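Local coordinates for protein dermonecrotic toxin (Pasteurella multocida, PDB 2EBF) that acts inside host cells as a potent mitogenic, dermonecrotic and bone-resorbing toxin associated with severe atrophic rhinitis in pigs, represented here by its C-terminal region, at residues A[49-53]-A[120-125]; A[89-93]-A[153-157]; A[130-134]-A[741-745]; A[136-140]-A[555-559]. All blocks are in the same frame, centred on the assembly; numbering follows the deposited sequence.

Contact 1. Residues A[49-53]-A[120-125]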
loop_
_atom_site.group_PDB
_atom_site.type_symbol
_atom_site.label_atom_id
_atom_site.label_comp_id
_atom_site.label_asym_id
_atom_site.label_seq_id
_atom_site.Cartn_x
_atom_site.Cartn_y
_atom_site.Cartn_z
ATOM N N GLU A 49 -12.216 13.836 -24.783
ATOM C CA GLU A 49 -12.494 14.781 -25.877
ATOM C C GLU A 49 -11.287 15.074 -26.763
ATOM O O GLU A 49 -11.445 15.453 -27.925
ATOM C CB GLU A 49 -13.079 16.096 -25.352
ATOM C CG GLU A 49 -14.438 15.949 -24.691
ATOM C CD GLU A 49 -14.358 15.818 -23.174
ATOM O OE1 GLU A 49 -15.289 16.315 -22.499
ATOM O OE2 GLU A 49 -13.380 15.233 -22.652
ATOM N N GLY A 50 -10.085 14.907 -26.214
ATOM C CA GLY A 50 -8.870 15.178 -26.968
ATOM C C GLY A 50 -8.100 13.949 -27.414
ATOM O O GLY A 50 -6.938 14.052 -27.811
ATOM N N VAL A 51 -8.741 12.785 -27.344
ATOM C CA VAL A 51 -8.105 11.536 -27.719
ATOM C C VAL A 51 -8.857 10.978 -28.922
ATOM O O VAL A 51 -10.073 10.817 -28.869
ATOM C CB VAL A 51 -8.140 10.508 -26.553
ATOM C CG1 VAL A 51 -7.515 9.182 -26.971
ATOM C CG2 VAL A 51 -7.451 11.051 -25.316
ATOM N N TRP A 52 -8.125 10.695 -29.999
ATOM C CA TRP A 52 -8.694 10.153 -31.223
ATOM C C TRP A 52 -9.457 8.872 -30.952
ATOM O O TRP A 52 -9.061 8.068 -30.098
ATOM C CB TRP A 52 -7.599 9.816 -32.233
ATOM C CG TRP A 52 -6.928 10.968 -32.918
ATOM C CD1 TRP A 52 -7.394 12.252 -33.070
ATOM C CD2 TRP A 52 -5.671 10.914 -33.598
ATOM N NE1 TRP A 52 -6.481 13.001 -33.791
ATOM C CE2 TRP A 52 -5.419 12.201 -34.124
ATOM C CE3 TRP A 52 -4.728 9.893 -33.810
ATOM C CZ2 TRP A 52 -4.263 12.499 -34.848
ATOM C CZ3 TRP A 52 -3.577 10.192 -34.522
ATOM C CH2 TRP A 52 -3.355 11.489 -35.031
ATOM N N THR A 53 -10.554 8.694 -31.682
ATOM C CA THR A 53 -11.281 7.425 -31.706
ATOM C C THR A 53 -10.594 6.487 -32.704
ATOM O O THR A 53 -9.789 6.950 -33.507
ATOM C CB THR A 53 -12.728 7.638 -32.159
ATOM O OG1 THR A 53 -12.732 8.262 -33.456
ATOM C CG2 THR A 53 -13.477 8.515 -31.148
ATOM N N GLU A 120 1.415 10.977 -31.928
ATOM C CA GLU A 120 0.399 11.982 -31.644
ATOM C C GLU A 120 -0.626 11.427 -30.662
ATOM O O GLU A 120 -0.997 12.093 -29.698
ATOM C CB GLU A 120 -0.279 12.472 -32.925
ATOM C CG GLU A 120 -1.617 13.211 -32.684
ATOM C CD GLU A 120 -1.474 14.521 -31.907
ATOM O OE1 GLU A 120 -2.516 15.093 -31.460
ATOM O OE2 GLU A 120 -0.324 14.993 -31.755
ATOM N N LEU A 121 -1.065 10.199 -30.909
ATOM C CA LEU A 121 -2.000 9.524 -30.014
ATOM C C LEU A 121 -1.421 9.372 -28.604
ATOM O O LEU A 121 -2.120 9.592 -27.616
ATOM C CB LEU A 121 -2.384 8.153 -30.576
ATOM C CG LEU A 121 -3.310 7.268 -29.739
ATOM C CD1 LEU A 121 -4.630 7.964 -29.379
ATOM C CD2 LEU A 121 -3.576 5.959 -30.463
ATOM N N ARG A 122 -0.155 8.979 -28.515
ATOM C CA ARG A 122 0.505 8.840 -27.212
ATOM C C ARG A 122 0.523 10.166 -26.452
ATOM O O ARG A 122 0.257 10.203 -25.253
ATOM C CB ARG A 122 1.925 8.285 -27.372
ATOM C CG ARG A 122 2.605 7.976 -26.042
ATOM C CD ARG A 122 3.955 7.284 -26.230
ATOM N NE ARG A 122 4.837 8.033 -27.123
ATOM C CZ ARG A 122 5.936 7.532 -27.689
ATOM N NH1 ARG A 122 6.301 6.284 -27.455
ATOM N NH2 ARG A 122 6.672 8.289 -28.495
ATOM N N THR A 123 0.828 11.255 -27.152
ATOM C CA THR A 123 0.825 12.584 -26.529
ATOM C C THR A 123 -0.592 12.951 -26.048
ATOM O O THR A 123 -0.759 13.522 -24.970
ATOM C CB THR A 123 1.390 13.645 -27.491
ATOM O OG1 THR A 123 2.724 13.275 -27.852
ATOM C CG2 THR A 123 1.434 15.017 -26.835
ATOM N N GLN A 124 -1.611 12.591 -26.834
ATOM C CA GLN A 124 -3.012 12.821 -26.430
ATOM C C GLN A 124 -3.353 12.136 -25.121
ATOM O O GLN A 124 -4.063 12.702 -24.276
ATOM C CB GLN A 124 -4.000 12.350 -27.503
ATOM C CG GLN A 124 -3.971 13.171 -28.784
ATOM C CD GLN A 124 -4.777 12.556 -29.911
ATOM O OE1 GLN A 124 -4.872 13.144 -30.998
ATOM N NE2 GLN A 124 -5.364 11.383 -29.675
ATOM N N LEU A 125 -2.890 10.898 -24.979
ATOM C CA LEU A 125 -3.154 10.117 -23.775
ATOM C C LEU A 125 -2.432 10.751 -22.599
ATOM O O LEU A 125 -2.984 10.851 -21.512
ATOM C CB LEU A 125 -2.692 8.666 -23.952
ATOM C CG LEU A 125 -3.398 7.850 -25.057
ATOM C CD1 LEU A 125 -2.538 6.641 -25.416
ATOM C CD2 LEU A 125 -4.782 7.423 -24.600
HETATM O O HOH W 1 -5.767 14.737 -24.828
#
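W52 overlaps the amide end of Q124 with one face of its indole and meets CG of E120 obliquely. CG of E120 comes to 3.4 Å from CH2 of W52, at the six-membered end of the indole. The two side chains cross at about a right angle. E120 sends CG anti to its own N (chi1 163°) and then bends at chi2, which sets this methylene group beside the ring. The amide of Q124 lies further along the same indole and stands almost upright on it, the two planes 89° apart. CG of Q124 packs 3.2 Å from the carbonyl O of G50, so this side chain runs close along the loop backbone.

V51 provides the apolar part. Its CG1 touches CD1 of L121 and CD2 of L125, each at 4.0 Å. One methyl of the loop therefore meets leucines on successive turns of the helix. A water joins the two backbones: it donates to O of Q124 at 2.7 Å and, weakly, to O of G50.

The contact is largely buried packing of a loop on a helix within the sequence range of the membrane localization domain. Loop 49-53 leads into helix 54-60, with T53 as its N-cap residue. L746 touches W52, E120 and Q124. V51 also touches L79 and H83 of helix 70-84. L121 and L125, which meet V51, also pack on helix 88-108.

Contact 2. Residues A[89-93]-A[153-157]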
loop_
_atom_site.group_PDB
_atom_site.type_symbol
_atom_site.label_atom_id
_atom_site.label_comp_id
_atom_site.label_asym_id
_atom_site.label_seq_id
_atom_site.Cartn_x
_atom_site.Cartn_y
_atom_site.Cartn_z
ATOM N N ASP A 89 -11.226 4.656 -13.301
ATOM C CA ASP A 89 -9.977 4.007 -12.877
ATOM C C ASP A 89 -9.507 2.974 -13.900
ATOM O O ASP A 89 -8.300 2.831 -14.154
ATOM C CB ASP A 89 -10.128 3.352 -11.497
ATOM C CG ASP A 89 -8.796 2.878 -10.940
ATOM O OD1 ASP A 89 -8.031 3.713 -10.400
ATOM O OD2 ASP A 89 -8.513 1.676 -11.054
ATOM N N GLU A 90 -10.458 2.240 -14.480
ATOM C CA GLU A 90 -10.138 1.311 -15.543
ATOM C C GLU A 90 -9.732 2.045 -16.817
ATOM O O GLU A 90 -8.769 1.656 -17.485
ATOM C CB GLU A 90 -11.321 0.367 -15.808
ATOM C CG GLU A 90 -11.503 -0.637 -14.692
ATOM C CD GLU A 90 -12.686 -1.555 -14.908
ATOM O OE1 GLU A 90 -13.255 -1.562 -16.026
ATOM O OE2 GLU A 90 -13.048 -2.270 -13.951
ATOM N N ARG A 91 -10.475 3.104 -17.150
ATOM C CA ARG A 91 -10.155 3.957 -18.297
ATOM C C ARG A 91 -8.699 4.443 -18.256
ATOM O O ARG A 91 -7.962 4.291 -19.240
ATOM C CB ARG A 91 -11.098 5.166 -18.380
ATOM C CG ARG A 91 -10.937 5.953 -19.673
ATOM C CD ARG A 91 -11.784 7.209 -19.689
ATOM N NE ARG A 91 -13.208 6.902 -19.823
ATOM C CZ ARG A 91 -14.169 7.821 -19.770
ATOM N NH1 ARG A 91 -13.862 9.102 -19.590
ATOM N NH2 ARG A 91 -15.437 7.459 -19.881
ATOM N N GLN A 92 -8.274 5.021 -17.135
ATOM C CA GLN A 92 -6.882 5.508 -17.067
ATOM C C GLN A 92 -5.894 4.339 -17.111
ATOM O O GLN A 92 -4.814 4.469 -17.677
ATOM C CB GLN A 92 -6.627 6.471 -15.898
ATOM C CG GLN A 92 -6.742 5.914 -14.467
ATOM C CD GLN A 92 -5.399 5.564 -13.812
ATOM O OE1 GLN A 92 -5.287 5.528 -12.579
ATOM N NE2 GLN A 92 -4.400 5.267 -14.621
ATOM N N GLY A 93 -6.280 3.199 -16.539
ATOM C CA GLY A 93 -5.454 1.977 -16.613
ATOM C C GLY A 93 -5.217 1.537 -18.043
ATOM O O GLY A 93 -4.089 1.251 -18.424
ATOM N N ARG A 153 -0.763 3.094 -13.338
ATOM C CA ARG A 153 -2.171 3.151 -12.978
ATOM C C ARG A 153 -2.359 3.376 -11.481
ATOM O O ARG A 153 -3.140 4.228 -11.066
ATOM C CB ARG A 153 -2.861 1.853 -13.380
ATOM C CG ARG A 153 -4.351 1.842 -13.058
ATOM C CD ARG A 153 -4.974 0.485 -13.386
ATOM N NE ARG A 153 -6.405 0.504 -13.074
ATOM C CZ ARG A 153 -7.205 -0.559 -13.139
ATOM N NH1 ARG A 153 -6.720 -1.736 -13.499
ATOM N NH2 ARG A 153 -8.489 -0.444 -12.832
ATOM N N PHE A 154 -1.638 2.596 -10.678
ATOM C CA PHE A 154 -1.717 2.684 -9.232
ATOM C C PHE A 154 -1.215 4.045 -8.754
ATOM O O PHE A 154 -1.841 4.693 -7.918
ATOM C CB PHE A 154 -0.877 1.571 -8.590
ATOM C CG PHE A 154 -0.744 1.700 -7.100
ATOM C CD1 PHE A 154 -1.614 1.027 -6.251
ATOM C CD2 PHE A 154 0.242 2.516 -6.543
ATOM C CE1 PHE A 154 -1.500 1.157 -4.871
ATOM C CE2 PHE A 154 0.363 2.653 -5.160
ATOM C CZ PHE A 154 -0.503 1.980 -4.330
ATOM N N LEU A 155 -0.086 4.471 -9.302
ATOM C CA LEU A 155 0.510 5.722 -8.863
ATOM C C LEU A 155 -0.335 6.936 -9.227
ATOM O O LEU A 155 -0.461 7.844 -8.414
ATOM C CB LEU A 155 1.943 5.856 -9.365
ATOM C CG LEU A 155 2.935 4.863 -8.744
ATOM C CD1 LEU A 155 4.191 4.822 -9.587
ATOM C CD2 LEU A 155 3.258 5.166 -7.260
ATOM N N LEU A 156 -0.916 6.961 -10.425
ATOM C CA LEU A 156 -1.788 8.094 -10.799
ATOM C C LEU A 156 -3.080 8.104 -9.976
ATOM O O LEU A 156 -3.561 9.157 -9.585
ATOM C CB LEU A 156 -2.098 8.124 -12.303
ATOM C CG LEU A 156 -2.954 9.311 -12.765
ATOM C CD1 LEU A 156 -2.227 10.641 -12.522
ATOM C CD2 LEU A 156 -3.236 9.159 -14.225
ATOM N N ARG A 157 -3.627 6.923 -9.708
ATOM C CA ARG A 157 -4.789 6.792 -8.851
ATOM C C ARG A 157 -4.513 7.371 -7.482
ATOM O O ARG A 157 -5.306 8.160 -6.971
ATOM C CB ARG A 157 -5.189 5.315 -8.725
ATOM C CG ARG A 157 -6.203 5.034 -7.644
ATOM C CD ARG A 157 -6.158 3.560 -7.255
ATOM N NE ARG A 157 -6.368 2.694 -8.409
ATOM C CZ ARG A 157 -5.875 1.464 -8.534
ATOM N NH1 ARG A 157 -5.122 0.935 -7.574
ATOM N NH2 ARG A 157 -6.128 0.764 -9.630
#
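D89 meets R153 and R157 together, and the three form a salt-bridge network between two helices. R157 grips the carboxylate side-on. Its NE donates to OD1 of D89 at 2.8 Å in a nearly straight bond (175°), and OD1 lies in the guanidinium plane. NH2 of R157 reaches OD2 of D89 at 2.9 Å, on the syn lone pair. R153 approaches the same OD2 from the anti side, with NH2 at 2.8 Å. OD2 thus accepts from two donors, the R153 bond being the more bent, and two positive groups meet one carboxylate. This probably keeps D89 ionised.

The next shell explains the placing. R153 is fully extended, with CG anti to the backbone N (chi1 -179°), and lies as a knob among D89, E90, Q92 and G93. Its CD rests 3.6 Å from CA of G93, where the lack of a side chain lets the arginine stem lie close to the helix. R157 instead turns at chi3, which brings NE back to D89. Beside them, Q92 reaches across to the backbone of R153, and L156 packs near the Q92 amide.

The axes of the two short segments approach to 9.8 Å, with their N-to-C directions 131° apart. Helix 88-108 supplies one side and helix 151-164 the other. L129 of helix 115-129 touches both Q92 and L156. F154 and L155 pack on helix 171-180, and F154 also meets helix 312-333.

Contact 3. Residues A[130-134]-A[741-745]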
loop_
_atom_site.group_PDB
_atom_site.type_symbol
_atom_site.label_atom_id
_atom_site.label_comp_id
_atom_site.label_asym_id
_atom_site.label_seq_id
_atom_site.Cartn_x
_atom_site.Cartn_y
_atom_site.Cartn_z
ATOM N N TYR A 130 -2.441 13.543 -17.407
ATOM C CA TYR A 130 -1.595 14.431 -16.621
ATOM C C TYR A 130 -1.892 15.865 -17.005
ATOM O O TYR A 130 -1.589 16.297 -18.113
ATOM C CB TYR A 130 -0.114 14.058 -16.808
ATOM C CG TYR A 130 0.154 12.633 -16.363
ATOM C CD1 TYR A 130 0.433 12.341 -15.027
ATOM C CD2 TYR A 130 0.068 11.564 -17.269
ATOM C CE1 TYR A 130 0.664 11.039 -14.607
ATOM C CE2 TYR A 130 0.293 10.253 -16.849
ATOM C CZ TYR A 130 0.581 10.000 -15.516
ATOM O OH TYR A 130 0.776 8.709 -15.087
ATOM N N LEU A 131 -2.511 16.589 -16.078
ATOM C CA LEU A 131 -2.954 17.952 -16.322
ATOM C C LEU A 131 -1.705 18.852 -16.280
ATOM O O LEU A 131 -0.662 18.401 -15.813
ATOM C CB LEU A 131 -3.991 18.347 -15.271
ATOM C CG LEU A 131 -5.393 17.710 -15.425
ATOM C CD1 LEU A 131 -5.306 16.218 -15.632
ATOM C CD2 LEU A 131 -6.242 17.998 -14.224
ATOM N N PRO A 132 -1.796 20.093 -16.794
ATOM C CA PRO A 132 -0.606 20.964 -16.833
ATOM C C PRO A 132 0.127 21.152 -15.502
ATOM O O PRO A 132 1.352 21.312 -15.496
ATOM C CB PRO A 132 -1.173 22.304 -17.321
ATOM C CG PRO A 132 -2.359 21.913 -18.141
ATOM C CD PRO A 132 -2.969 20.762 -17.391
ATOM N N GLU A 133 -0.603 21.171 -14.389
ATOM C CA GLU A 133 0.023 21.387 -13.081
ATOM C C GLU A 133 0.636 20.118 -12.470
ATOM O O GLU A 133 1.133 20.146 -11.334
ATOM C CB GLU A 133 -0.975 22.012 -12.112
ATOM C CG GLU A 133 -2.072 21.063 -11.625
ATOM C CD GLU A 133 -3.281 20.979 -12.548
ATOM O OE1 GLU A 133 -3.275 21.534 -13.677
ATOM O OE2 GLU A 133 -4.264 20.343 -12.117
ATOM N N MET A 134 0.573 19.014 -13.226
ATOM C CA MET A 134 1.110 17.719 -12.798
ATOM C C MET A 134 2.409 17.321 -13.517
ATOM O O MET A 134 2.736 16.134 -13.595
ATOM C CB MET A 134 0.039 16.634 -12.996
ATOM C CG MET A 134 -1.264 16.881 -12.224
ATOM S SD MET A 134 -2.689 15.863 -12.726
ATOM C CE MET A 134 -1.954 14.280 -12.677
ATOM N N ARG A 741 -12.717 23.014 -15.468
ATOM C CA ARG A 741 -12.002 23.157 -16.724
ATOM C C ARG A 741 -12.605 22.278 -17.795
ATOM O O ARG A 741 -13.071 21.175 -17.511
ATOM C CB ARG A 741 -10.555 22.704 -16.558
ATOM C CG ARG A 741 -9.636 23.692 -15.926
ATOM C CD ARG A 741 -8.257 23.060 -15.799
ATOM N NE ARG A 741 -8.113 22.299 -14.559
ATOM C CZ ARG A 741 -6.969 21.778 -14.129
ATOM N NH1 ARG A 741 -5.856 21.893 -14.860
ATOM N NH2 ARG A 741 -6.946 21.132 -12.969
ATOM N N LEU A 742 -12.546 22.762 -19.035
ATOM C CA LEU A 742 -12.797 21.924 -20.202
ATOM C C LEU A 742 -11.625 20.956 -20.369
ATOM O O LEU A 742 -10.497 21.226 -19.908
ATOM C CB LEU A 742 -12.972 22.771 -21.464
ATOM C CG LEU A 742 -14.247 23.611 -21.584
ATOM C CD1 LEU A 742 -14.041 24.751 -22.578
ATOM C CD2 LEU A 742 -15.441 22.746 -21.981
ATOM N N THR A 743 -11.900 19.823 -21.009
ATOM C CA THR A 743 -10.861 18.842 -21.327
ATOM C C THR A 743 -9.817 19.481 -22.263
ATOM O O THR A 743 -8.625 19.136 -22.222
ATOM C CB THR A 743 -11.484 17.564 -21.909
ATOM O OG1 THR A 743 -12.386 17.009 -20.943
ATOM C CG2 THR A 743 -10.424 16.536 -22.235
ATOM N N ARG A 744 -10.282 20.423 -23.085
ATOM C CA ARG A 744 -9.409 21.364 -23.800
ATOM C C ARG A 744 -8.247 20.673 -24.531
ATOM O O ARG A 744 -7.065 20.991 -24.324
ATOM C CB ARG A 744 -8.902 22.452 -22.841
ATOM C CG ARG A 744 -8.071 23.548 -23.490
ATOM C CD ARG A 744 -6.832 23.820 -22.645
ATOM N NE ARG A 744 -5.660 24.117 -23.469
ATOM C CZ ARG A 744 -4.409 23.809 -23.135
ATOM N NH1 ARG A 744 -4.155 23.180 -21.989
ATOM N NH2 ARG A 744 -3.408 24.122 -23.951
ATOM N N ALA A 745 -8.594 19.704 -25.366
ATOM C CA ALA A 745 -7.637 19.125 -26.286
ATOM C C ALA A 745 -8.208 19.335 -27.682
ATOM O O ALA A 745 -8.885 20.346 -27.919
ATOM C CB ALA A 745 -7.440 17.669 -25.973
#
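E133 places its CG between the backbone N and the carbonyl carbon (chi1 72°) and bends again at chi2, which swings the carboxylate toward R741. R741 bends at chi3 (-87°), and its guanidinium meets the acid from the opposite direction. The result is an end-on salt bridge with two hydrogen bonds. NH1 of R741 donates to OE1 of E133 at 2.9 Å. NH2 of R741 donates to OE2 of E133, also at 2.9 Å, and OE2 lies in the guanidinium plane. Both oxygens are met on their syn sides, but the two flat groups are not coplanar; their planes are 34° apart.

This is a surface contact between two loops. One links helix 115-129 to helix 135-143, and the other is the C-terminal tail, part of the C3 domain. It joins the tail to the helical region near the start of the chain.

CD2 of L131 lies over one face of the R741 guanidinium, 3.4 Å from NH2 of R741. P132 approaches NH1 of R741 at 4.0 Å through CD. The loop is folded back on itself by a bond from N of M134 to O of L131 (2.9 Å). NH2 of R741 has a second acceptor, the carbonyl O of F737, which further fixes the guanidinium.

Contact 4. Residues A[136-140]-A[555-559]. With GLC (alpha-D-glucopyranose), chain C.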
loop_
_atom_site.group_PDB
_atom_site.type_symbol
_atom_site.label_atom_id
_atom_site.label_comp_id
_atom_site.label_asym_id
_atom_site.label_seq_id
_atom_site.Cartn_x
_atom_site.Cartn_y
_atom_site.Cartn_z
ATOM N N ALA A 136 5.666 17.459 -12.743
ATOM C CA ALA A 136 6.692 16.746 -11.985
ATOM C C ALA A 136 6.225 15.324 -11.703
ATOM O O ALA A 136 7.016 14.387 -11.748
ATOM C CB ALA A 136 7.022 17.485 -10.695
ATOM N N LEU A 137 4.933 15.177 -11.418
ATOM C CA LEU A 137 4.318 13.864 -11.211
ATOM C C LEU A 137 4.386 13.003 -12.462
ATOM O O LEU A 137 4.778 11.837 -12.406
ATOM C CB LEU A 137 2.868 14.037 -10.792
ATOM C CG LEU A 137 2.059 12.762 -10.535
ATOM C CD1 LEU A 137 2.500 12.106 -9.229
ATOM C CD2 LEU A 137 0.607 13.144 -10.466
ATOM N N LYS A 138 3.977 13.582 -13.585
ATOM C CA LYS A 138 4.030 12.913 -14.880
ATOM C C LYS A 138 5.435 12.384 -15.157
ATOM O O LYS A 138 5.592 11.231 -15.526
ATOM C CB LYS A 138 3.610 13.880 -15.994
ATOM C CG LYS A 138 3.682 13.300 -17.410
ATOM C CD LYS A 138 3.364 14.395 -18.429
ATOM C CE LYS A 138 3.549 13.902 -19.854
ATOM N NZ LYS A 138 3.158 14.964 -20.841
ATOM N N LYS A 139 6.452 13.229 -14.977
ATOM C CA LYS A 139 7.816 12.813 -15.276
ATOM C C LYS A 139 8.218 11.603 -14.431
ATOM O O LYS A 139 8.820 10.662 -14.946
ATOM C CB LYS A 139 8.816 13.962 -15.078
ATOM C CG LYS A 139 10.203 13.669 -15.679
ATOM C CD LYS A 139 11.123 14.880 -15.618
ATOM C CE LYS A 139 12.347 14.706 -16.525
ATOM N NZ LYS A 139 13.364 13.808 -15.933
ATOM N N GLN A 140 7.882 11.629 -13.142
ATOM C CA GLN A 140 8.340 10.590 -12.228
ATOM C C GLN A 140 7.664 9.267 -12.595
ATOM O O GLN A 140 8.320 8.220 -12.712
ATOM C CB GLN A 140 8.036 10.979 -10.777
ATOM C CG GLN A 140 9.013 12.017 -10.189
ATOM C CD GLN A 140 10.457 11.691 -10.543
ATOM O OE1 GLN A 140 11.127 12.447 -11.249
ATOM N NE2 GLN A 140 10.925 10.548 -10.086
ATOM N N LEU A 555 12.140 14.292 -4.892
ATOM C CA LEU A 555 11.969 13.856 -6.279
ATOM C C LEU A 555 12.073 15.074 -7.194
ATOM O O LEU A 555 11.721 16.190 -6.797
ATOM C CB LEU A 555 10.641 13.131 -6.474
ATOM C CG LEU A 555 10.506 11.775 -5.762
ATOM C CD1 LEU A 555 9.080 11.232 -5.914
ATOM C CD2 LEU A 555 11.552 10.750 -6.267
ATOM N N GLU A 556 12.578 14.865 -8.406
ATOM C CA GLU A 556 12.856 15.969 -9.308
ATOM C C GLU A 556 11.672 16.934 -9.436
ATOM O O GLU A 556 10.587 16.548 -9.862
ATOM C CB GLU A 556 13.279 15.442 -10.678
ATOM C CG GLU A 556 13.815 16.521 -11.600
ATOM C CD GLU A 556 14.067 16.010 -12.995
ATOM O OE1 GLU A 556 13.702 14.842 -13.299
ATOM O OE2 GLU A 556 14.630 16.780 -13.791
ATOM N N ASN A 557 11.904 18.186 -9.040
ATOM C CA ASN A 557 10.935 19.273 -9.203
ATOM C C ASN A 557 9.587 19.058 -8.500
ATOM O O ASN A 557 8.583 19.676 -8.875
ATOM C CB ASN A 557 10.733 19.591 -10.702
ATOM C CG ASN A 557 11.994 20.089 -11.373
ATOM O OD1 ASN A 557 12.797 20.815 -10.770
ATOM N ND2 ASN A 557 12.172 19.725 -12.642
ATOM N N TRP A 558 9.580 18.193 -7.477
ATOM C CA TRP A 558 8.350 17.725 -6.819
ATOM C C TRP A 558 7.497 18.861 -6.290
ATOM O O TRP A 558 8.022 19.823 -5.737
ATOM C CB TRP A 558 8.668 16.747 -5.667
ATOM C CG TRP A 558 7.457 16.015 -5.168
ATOM C CD1 TRP A 558 6.801 16.211 -3.988
ATOM C CD2 TRP A 558 6.743 14.980 -5.858
ATOM N NE1 TRP A 558 5.717 15.359 -3.900
ATOM C CE2 TRP A 558 5.664 14.596 -5.034
ATOM C CE3 TRP A 558 6.901 14.356 -7.105
ATOM C CZ2 TRP A 558 4.754 13.602 -5.406
ATOM C CZ3 TRP A 558 5.993 13.360 -7.474
ATOM C CH2 TRP A 558 4.941 12.993 -6.620
ATOM N N GLN A 559 6.188 18.741 -6.498
ATOM C CA GLN A 559 5.212 19.669 -5.944
ATOM C C GLN A 559 4.386 18.908 -4.934
ATOM O O GLN A 559 3.945 17.785 -5.210
ATOM C CB GLN A 559 4.267 20.209 -7.029
ATOM C CG GLN A 559 4.942 21.021 -8.133
ATOM C CD GLN A 559 5.811 22.147 -7.580
ATOM O OE1 GLN A 559 5.344 22.974 -6.806
ATOM N NE2 GLN A 559 7.054 22.190 -7.994
HETATM C C1 GLC C . 9.001 9.371 -21.742
HETATM C C2 GLC C . 9.343 10.508 -22.706
HETATM C C3 GLC C . 10.283 11.520 -22.046
HETATM C C4 GLC C . 9.745 11.995 -20.689
HETATM C C5 GLC C . 9.306 10.817 -19.801
HETATM C C6 GLC C . 8.526 11.293 -18.580
HETATM O O2 GLC C . 9.988 9.952 -23.856
HETATM O O3 GLC C . 10.481 12.640 -22.920
HETATM O O4 GLC C . 10.745 12.775 -20.018
HETATM O O5 GLC C . 8.466 9.898 -20.519
HETATM O O6 GLC C . 7.296 11.899 -19.013
HETATM O O HOH W 2 9.845 15.105 -11.969
HETATM O O HOH W 3 13.668 12.270 -12.538
#
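A type II beta turn, L555 to W558, packs against one side of helix 135-143 in a partly buried contact that mixes apolar packing, a salt bridge and bridging waters. It joins the loop between strands 537-539 and 567-568, in the C2 domain, to a helix near the start of the chain. The turn is closed by the bond from N of W558 to O of L555, and N557 has the positive phi (60°) expected at its third position.

A136 sits against the turn. Its CB lies 3.2 Å from O of N557, so the small methyl lets the helix come close to the loop backbone. W558 lays its indole alongside L137. The two side chains point the same way, with CD1 of L137 3.7 Å from CH2 of the ring. CD1 of L555 lies over one indole face, toward its rim. W558 also touches A172 and I175 of helix 171-180, and L555 touches A172, so the turn reaches both helices.

The charged pair is made by E556, the second residue of the turn. NZ of K139 donates to OE1 of E556 at 2.8 Å, on the syn lone pair. K139 bends only at chi4 (-77°) to bring NZ there, and NZ also bonds OE1 of Q143. K138 and K139 belong to a glycan pocket; the backbone O of K139 is 3.7 Å from C6 of the bound glucose. One water donates to OE1 of Q140 at 2.9 Å and to OE1 of E556 at 2.7 Å.

Overall arrangement
The four contacts tie the N-terminal helices to one another and to later parts of the chain. Contact 1 lies on helix 115-129 and contact 2 on helix 88-108, which precedes it in the chain; their centres are about 17 Å apart. Contact 3 touches contact 1 through E49 OE2 and T743 OG1, 2.7 Å apart in a probable hydrogen bond. It also meets contact 2, where Y130 and M134 pack on L156. Y130 packs on K138 of contact 4, as CD1 of Y130 lies 3.6 Å from CA of K138. Contact 4 holds two residues of a glycan pocket. The side chains of L125 in contact 1 and L156 in contact 2 are each about 12 Å from a bound glucose.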